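PDB 5FQ8: outer membrane protein Omp121 from Bacteroides thetaiotaomicron, which probably imports nutrients across the outer membrane as a calcium-binding TonB-dependent receptor, working together with partner proteins such as lipoproteins. Local coordinates for residues 67-72 and 701-706; 204-209 and 214-219; 223-228 and 232-237. All coordinates share one frame; numbering follows the deposited sequence.

Interaction 1. Residues 67-72 and 701-706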
# COMPACT_ATOMS: atom_id res chain seq x y z
N LYS B 67 -1.08 37.43 -25.12
CA LYS B 67 -0.62 38.81 -25.03
C LYS B 67 0.80 39.00 -25.51
O LYS B 67 1.29 40.13 -25.49
CB LYS B 67 -0.74 39.32 -23.59
CG LYS B 67 -2.15 39.38 -23.05
CD LYS B 67 -2.20 40.13 -21.74
CE LYS B 67 -3.61 40.60 -21.38
NZ LYS B 67 -4.58 39.47 -21.29
N ILE B 68 1.49 37.95 -25.92
CA ILE B 68 2.91 38.01 -26.27
C ILE B 68 3.16 37.09 -27.44
O ILE B 68 2.76 35.92 -27.42
CB ILE B 68 3.80 37.62 -25.08
CG1 ILE B 68 3.56 38.54 -23.90
CG2 ILE B 68 5.25 37.70 -25.48
CD1 ILE B 68 4.36 38.18 -22.73
N ALA B 69 3.83 37.60 -28.46
CA ALA B 69 4.02 36.82 -29.67
C ALA B 69 4.96 35.66 -29.40
O ALA B 69 5.98 35.82 -28.74
CB ALA B 69 4.57 37.70 -30.78
N GLY B 70 4.61 34.50 -29.94
CA GLY B 70 5.43 33.32 -29.84
C GLY B 70 5.40 32.61 -28.51
O GLY B 70 6.17 31.67 -28.31
N VAL B 71 4.54 33.03 -27.59
CA VAL B 71 4.45 32.45 -26.26
C VAL B 71 3.03 31.92 -26.09
O VAL B 71 2.10 32.68 -25.82
CB VAL B 71 4.81 33.46 -25.16
CG1 VAL B 71 4.73 32.81 -23.80
CG2 VAL B 71 6.21 33.99 -25.39
N GLN B 72 2.87 30.62 -26.26
CA GLN B 72 1.56 29.98 -26.29
C GLN B 72 1.23 29.53 -24.88
O GLN B 72 1.74 28.52 -24.40
CB GLN B 72 1.57 28.83 -27.28
CG GLN B 72 0.37 27.91 -27.24
CD GLN B 72 0.54 26.72 -28.16
OE1 GLN B 72 0.87 26.87 -29.32
NE2 GLN B 72 0.35 25.53 -27.64
N GLY B 701 9.05 30.55 -37.97
CA GLY B 701 7.89 31.41 -37.99
C GLY B 701 8.19 32.88 -37.88
O GLY B 701 9.31 33.33 -38.10
N ILE B 702 7.14 33.63 -37.55
CA ILE B 702 7.16 35.08 -37.50
C ILE B 702 6.54 35.51 -36.18
O ILE B 702 5.47 35.03 -35.81
CB ILE B 702 6.38 35.71 -38.67
CG1 ILE B 702 6.78 35.09 -39.99
CG2 ILE B 702 6.62 37.18 -38.73
CD1 ILE B 702 5.92 35.56 -41.13
N GLU B 703 7.19 36.44 -35.50
CA GLU B 703 6.67 37.06 -34.29
C GLU B 703 6.58 38.55 -34.54
O GLU B 703 7.60 39.21 -34.75
CB GLU B 703 7.56 36.78 -33.07
CG GLU B 703 7.56 35.34 -32.59
CD GLU B 703 8.75 34.99 -31.73
OE1 GLU B 703 9.54 35.90 -31.42
OE2 GLU B 703 8.90 33.81 -31.38
N LEU B 704 5.37 39.08 -34.50
CA LEU B 704 5.10 40.45 -34.88
C LEU B 704 4.28 41.13 -33.80
O LEU B 704 3.27 40.58 -33.35
CB LEU B 704 4.38 40.48 -36.22
CG LEU B 704 3.57 41.68 -36.65
CD1 LEU B 704 4.46 42.89 -36.72
CD2 LEU B 704 2.98 41.37 -37.99
N LEU B 705 4.72 42.31 -33.38
CA LEU B 705 4.02 43.12 -32.39
C LEU B 705 3.86 44.54 -32.92
O LEU B 705 4.79 45.10 -33.49
CB LEU B 705 4.78 43.11 -31.07
CG LEU B 705 4.42 44.04 -29.92
CD1 LEU B 705 3.05 43.74 -29.42
CD2 LEU B 705 5.42 43.89 -28.81
N ILE B 706 2.67 45.11 -32.76
CA ILE B 706 2.40 46.48 -33.18
C ILE B 706 1.57 47.17 -32.11
O ILE B 706 0.52 46.66 -31.71
CB ILE B 706 1.65 46.55 -34.52
CG1 ILE B 706 2.53 46.06 -35.64
CG2 ILE B 706 1.23 47.96 -34.81
CD1 ILE B 706 1.76 45.74 -36.86

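Interaction 2. Residues 204-209 and 214-219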
# COMPACT_ATOMS: atom_id res chain seq x y z
N GLY B 204 -34.76 4.54 -30.59
CA GLY B 204 -35.96 5.30 -30.85
C GLY B 204 -37.16 4.88 -30.05
O GLY B 204 -38.22 5.49 -30.20
N ASN B 205 -37.05 3.87 -29.21
CA ASN B 205 -38.18 3.42 -28.41
C ASN B 205 -38.08 3.96 -26.99
O ASN B 205 -37.00 4.31 -26.51
CB ASN B 205 -38.25 1.89 -28.39
CG ASN B 205 -38.27 1.29 -29.77
OD1 ASN B 205 -38.64 1.93 -30.73
ND2 ASN B 205 -37.87 0.05 -29.87
N HIS B 206 -39.22 4.04 -26.32
CA HIS B 206 -39.23 4.56 -24.96
C HIS B 206 -38.60 3.57 -23.99
O HIS B 206 -38.74 2.35 -24.12
CB HIS B 206 -40.65 4.87 -24.52
CG HIS B 206 -40.74 5.52 -23.18
ND1 HIS B 206 -40.00 6.62 -22.84
CD2 HIS B 206 -41.52 5.24 -22.12
CE1 HIS B 206 -40.31 6.99 -21.61
NE2 HIS B 206 -41.23 6.17 -21.15
N THR B 207 -37.93 4.11 -22.99
CA THR B 207 -37.32 3.32 -21.93
C THR B 207 -37.50 4.06 -20.62
O THR B 207 -37.76 5.26 -20.59
CB THR B 207 -35.85 3.06 -22.21
OG1 THR B 207 -35.71 2.62 -23.56
CG2 THR B 207 -35.32 1.98 -21.31
N GLU B 208 -37.41 3.31 -19.53
CA GLU B 208 -37.55 3.87 -18.20
C GLU B 208 -36.22 4.00 -17.48
O GLU B 208 -36.20 4.41 -16.33
CB GLU B 208 -38.53 3.02 -17.39
CG GLU B 208 -39.85 2.84 -18.09
CD GLU B 208 -40.77 1.89 -17.40
OE1 GLU B 208 -40.44 1.45 -16.28
OE2 GLU B 208 -41.83 1.57 -17.97
N LEU B 209 -35.13 3.71 -18.15
CA LEU B 209 -33.87 3.53 -17.43
C LEU B 209 -32.63 3.93 -18.22
O LEU B 209 -31.53 3.57 -17.79
CB LEU B 209 -33.74 2.05 -17.00
CG LEU B 209 -34.00 1.56 -15.58
CD1 LEU B 209 -35.46 1.58 -15.21
CD2 LEU B 209 -33.47 0.15 -15.47
N TRP B 214 -32.27 8.64 -26.99
CA TRP B 214 -32.78 8.15 -28.26
C TRP B 214 -34.19 7.60 -28.11
O TRP B 214 -34.48 6.50 -28.54
CB TRP B 214 -31.86 7.08 -28.84
CG TRP B 214 -30.44 7.49 -29.07
CD1 TRP B 214 -29.38 7.24 -28.27
CD2 TRP B 214 -29.92 8.17 -30.22
NE1 TRP B 214 -28.24 7.72 -28.83
CE2 TRP B 214 -28.54 8.30 -30.03
CE3 TRP B 214 -30.49 8.68 -31.38
CZ2 TRP B 214 -27.72 8.93 -30.95
CZ3 TRP B 214 -29.68 9.30 -32.30
CH2 TRP B 214 -28.31 9.42 -32.09
N GLY B 215 -35.09 8.35 -27.49
CA GLY B 215 -36.45 7.91 -27.33
C GLY B 215 -37.36 8.57 -28.34
O GLY B 215 -36.91 9.05 -29.38
N PRO B 216 -38.65 8.61 -28.05
CA PRO B 216 -39.60 9.27 -28.94
C PRO B 216 -39.53 10.79 -28.84
O PRO B 216 -38.94 11.38 -27.94
CB PRO B 216 -40.96 8.74 -28.47
CG PRO B 216 -40.75 8.23 -27.15
CD PRO B 216 -39.34 7.77 -27.06
N ARG B 217 -40.15 11.42 -29.83
CA ARG B 217 -40.28 12.86 -29.83
C ARG B 217 -41.19 13.28 -28.68
O ARG B 217 -42.17 12.60 -28.37
CB ARG B 217 -40.83 13.34 -31.17
CG ARG B 217 -40.71 14.85 -31.40
CD ARG B 217 -40.43 15.22 -32.86
NE ARG B 217 -40.97 14.25 -33.82
CZ ARG B 217 -40.27 13.69 -34.79
NH1 ARG B 217 -39.00 14.02 -34.94
NH2 ARG B 217 -40.83 12.83 -35.63
N PHE B 218 -40.84 14.38 -28.04
CA PHE B 218 -41.48 14.76 -26.79
C PHE B 218 -42.98 14.97 -26.97
O PHE B 218 -43.41 15.71 -27.84
CB PHE B 218 -40.83 16.00 -26.23
CG PHE B 218 -39.55 15.74 -25.49
CD1 PHE B 218 -39.54 15.00 -24.33
CD2 PHE B 218 -38.36 16.26 -25.95
CE1 PHE B 218 -38.37 14.76 -23.66
CE2 PHE B 218 -37.19 16.02 -25.28
CZ PHE B 218 -37.20 15.27 -24.13
N ASP B 219 -43.76 14.33 -26.11
CA ASP B 219 -45.21 14.25 -26.19
C ASP B 219 -45.89 15.24 -25.27
O ASP B 219 -46.91 15.81 -25.63
CB ASP B 219 -45.66 12.84 -25.78
CG ASP B 219 -46.40 12.12 -26.88
OD1 ASP B 219 -46.22 12.46 -28.05
OD2 ASP B 219 -47.15 11.18 -26.55

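Interaction 3. Residues 223-228 and 232-237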
# COMPACT_ATOMS: atom_id res chain seq x y z
N GLN B 223 -45.33 9.62 -18.70
CA GLN B 223 -44.69 8.33 -18.80
C GLN B 223 -43.94 8.02 -17.52
O GLN B 223 -43.79 8.87 -16.63
CB GLN B 223 -43.74 8.29 -20.00
CG GLN B 223 -44.38 8.71 -21.30
CD GLN B 223 -45.24 7.63 -21.92
OE1 GLN B 223 -45.01 6.45 -21.72
NE2 GLN B 223 -46.25 8.04 -22.67
N LEU B 224 -43.48 6.79 -17.40
CA LEU B 224 -42.71 6.41 -16.24
C LEU B 224 -41.24 6.73 -16.48
O LEU B 224 -40.83 7.09 -17.59
CB LEU B 224 -42.90 4.93 -15.96
CG LEU B 224 -44.34 4.55 -15.65
CD1 LEU B 224 -44.51 3.05 -15.64
CD2 LEU B 224 -44.68 5.12 -14.32
N TRP B 225 -40.46 6.62 -15.43
CA TRP B 225 -39.01 6.68 -15.57
C TRP B 225 -38.37 6.15 -14.30
O TRP B 225 -39.01 6.04 -13.25
CB TRP B 225 -38.54 8.11 -15.88
CG TRP B 225 -38.68 9.06 -14.76
CD1 TRP B 225 -39.81 9.65 -14.32
CD2 TRP B 225 -37.63 9.53 -13.94
NE1 TRP B 225 -39.54 10.46 -13.26
CE2 TRP B 225 -38.19 10.41 -13.01
CE3 TRP B 225 -36.26 9.29 -13.89
CZ2 TRP B 225 -37.44 11.04 -12.04
CZ3 TRP B 225 -35.51 9.92 -12.93
CH2 TRP B 225 -36.10 10.78 -12.02
N GLY B 226 -37.10 5.79 -14.42
CA GLY B 226 -36.33 5.41 -13.26
C GLY B 226 -36.66 4.01 -12.78
O GLY B 226 -37.49 3.29 -13.33
N ASN B 227 -35.98 3.62 -11.72
CA ASN B 227 -36.17 2.30 -11.16
C ASN B 227 -37.45 2.24 -10.36
O ASN B 227 -38.22 3.20 -10.28
CB ASN B 227 -34.98 1.92 -10.29
CG ASN B 227 -33.92 1.21 -11.06
OD1 ASN B 227 -34.20 0.25 -11.78
ND2 ASN B 227 -32.69 1.67 -10.94
N VAL B 228 -37.70 1.07 -9.78
CA VAL B 228 -38.90 0.83 -8.99
C VAL B 228 -38.46 0.57 -7.57
O VAL B 228 -37.61 -0.29 -7.33
CB VAL B 228 -39.71 -0.35 -9.53
CG1 VAL B 228 -41.00 -0.48 -8.76
CG2 VAL B 228 -40.01 -0.16 -10.99
N SER B 232 -43.19 1.12 -6.16
CA SER B 232 -43.56 2.46 -6.57
C SER B 232 -42.53 2.96 -7.56
O SER B 232 -41.36 2.55 -7.52
CB SER B 232 -43.65 3.40 -5.39
OG SER B 232 -42.36 3.81 -4.98
N GLN B 233 -42.95 3.85 -8.44
CA GLN B 233 -42.09 4.38 -9.48
C GLN B 233 -42.46 5.84 -9.72
O GLN B 233 -43.58 6.26 -9.43
CB GLN B 233 -42.21 3.55 -10.74
CG GLN B 233 -41.17 3.78 -11.79
CD GLN B 233 -41.44 2.94 -13.00
OE1 GLN B 233 -42.48 2.30 -13.09
NE2 GLN B 233 -40.50 2.92 -13.93
N LYS B 234 -41.51 6.61 -10.23
CA LYS B 234 -41.79 8.01 -10.52
C LYS B 234 -42.43 8.17 -11.89
O LYS B 234 -42.15 7.41 -12.83
CB LYS B 234 -40.52 8.86 -10.44
CG LYS B 234 -40.20 9.33 -9.04
CD LYS B 234 -38.93 10.14 -8.99
CE LYS B 234 -38.62 10.63 -7.60
NZ LYS B 234 -37.46 11.56 -7.58
N LEU B 235 -43.29 9.18 -12.00
CA LEU B 235 -44.13 9.43 -13.16
C LEU B 235 -44.14 10.92 -13.41
O LEU B 235 -44.44 11.70 -12.50
CB LEU B 235 -45.54 8.92 -12.90
CG LEU B 235 -46.60 9.13 -13.96
CD1 LEU B 235 -46.36 8.18 -15.08
CD2 LEU B 235 -47.94 8.87 -13.34
N LYS B 236 -43.82 11.32 -14.64
CA LYS B 236 -43.58 12.72 -14.96
C LYS B 236 -44.02 12.98 -16.39
O LYS B 236 -44.07 12.06 -17.21
CB LYS B 236 -42.10 13.07 -14.79
CG LYS B 236 -41.28 12.95 -16.03
CD LYS B 236 -39.84 13.28 -15.73
CE LYS B 236 -39.01 13.35 -16.99
NZ LYS B 236 -39.72 12.78 -18.19
N PRO B 237 -44.33 14.23 -16.72
CA PRO B 237 -44.67 14.54 -18.11
C PRO B 237 -43.44 14.45 -19.00
O PRO B 237 -42.35 14.91 -18.64
CB PRO B 237 -45.20 15.98 -18.03
CG PRO B 237 -45.45 16.23 -16.59
CD PRO B 237 -44.47 15.41 -15.86

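Interaction 1. Residues 67-72 and 701-706
A69 and E703 mark the closest backbone approach, with their CA atoms 5.3 Å apart. The first belongs to a tight turn, the second to a long barrel strand. Residues 68-71 form a type II beta turn with A69 and G70 at its two corners, and its closing bond from V71 N to I68 O is weak. G70 carries the positive phi (77°) of the third turn position. The turn presses against the strand by van der Waals contact, without sharing hydrogen bonds with it. A69 points its methyl at the strand, where CB lies 3.9 Å from E703 CB and 4.0 Å from L704 N. E703 sets CG beside its own backbone N (chi1 -69°) and then runs out extended. The chain thus passes alongside the turn, and OE2 comes to 3.8 Å from G70 CA, so close that a beta carbon there would clash with it. The carboxylate reaches past the turn to R89, with which OE2 makes a salt bridge; the backbone of R89 in turn bonds that of G70. Replacing E703 with an alanine would probably deprive the R89 guanidinium of this charge partner and open a gap beside G70. T725, on the neighbouring strand 716-731, accepts a hydrogen bond at OG1 from G70 N and packs against A69. L704 directs its beta carbon away from the turn, as expected from strand alternation. This is the plug-to-barrel packing of TonB-dependent receptors, in which a turn of the plug domain rests on the inner wall of the beta barrel.

Interaction 2. Residues 204-209 and 214-219
The turn of a small two-stranded hairpin, 201-202 with 205-206, is met at G204 by the returning chain at W214 and G215. The backbones come closest at G204 and G215, whose CA atoms are 4.4 Å apart. G204 N gives W214 O a weak hydrogen bond, 2.9 Å long but strongly bent, with an N-H...O angle of 118°. Beyond it the strand and the returning chain touch without a regular bonding pattern: N205 O sits 3.7 Å from G215 CA, and the ring of P216 then takes over the packing. Its CD atom lies 3.8 Å from H206 N and 4.1 Å from H206 CB, coming at the imidazole obliquely. H206 swings CG opposite its backbone N (chi1 -175°), and the ring reaches an edge-to-face contact with Y238; an aromatic side chain of a neighbouring protein chain makes another. All of this lies in the long excursion between the barrel strands 177-188 and 252-264, which in the receptor topology is an extracellular loop folded back on itself. W214 begins beside the hairpin, but its indole leads away from residues 204-209. There NE1 bonds F839 O, far along the chain, and the ring meets edge to face that of W202, on the first strand of the hairpin, so the indole links the returning chain to both. Further along, R217 forms a salt bridge through NH1 with E197, a calcium ligand known for this protein, although no ion is bound there in this chain.

Interaction 3. Residues 223-228 and 232-237
Q223 and K236 form a hydrogen-bonded antiparallel pair: Q223 N gives to K236 O at 3.1 Å, and K236 N returns to Q223 O at 3.2 Å, almost straight at 167°. The Q233 amide bridges where the chain turns its corner, NE2 reaching G226 O at 3.1 Å from 32° off the carbonyl plane. With CG opposite the backbone N (chi1 -167°) and the rest extended, Q233 spans to that carbonyl; NE2 has a second partner in E208. On one face W225 lies between two lysines. K236 crosses it at about a right angle, with CD over the five-membered ring, 4.1 Å from its centroid, a CH-pi contact. K234 runs alongside the indole, CB 3.4 Å from W225 NE1. Their ammonium groups go on to salt bridges with D340 and D351 respectively, and W225 NE1 bonds S9 of the neighbouring BT_2262 lipoprotein. The opposite face mixes leucines with the Q233 amide: L224 CD2 meets L235 CD1 at 3.6 Å, and L224 CD1 lies against Q233 OE1. Strand 232-237 pairs along one edge with 223-225 and, loosely beyond the corner, with 227-228, forming a small antiparallel sheet that a strand of BT_2262 continues along its other edge.

How the interactions relate
Interactions 2 and 3 are neighbours, their centres 13 Å apart, and they touch directly. E208 OE1 lies 2.8 Å from Q233 NE2, a probable hydrogen bond, and H206 NE2 packs 3.5 Å from Q223 CB, so the hairpin and the small sheet form one continuous piece of the extracellular region. Interaction 1 is remote, at the inner barrel wall: its centre is 52 Å from that of interaction 2 and 58 Å from that of interaction 3. Along the chain it closes a loop that contains both others. Interaction 2 is the one near a calcium site, the W214 side chain lying about 12 Å from a bound ion, whereas interactions 1 and 3 lie away from the known sites.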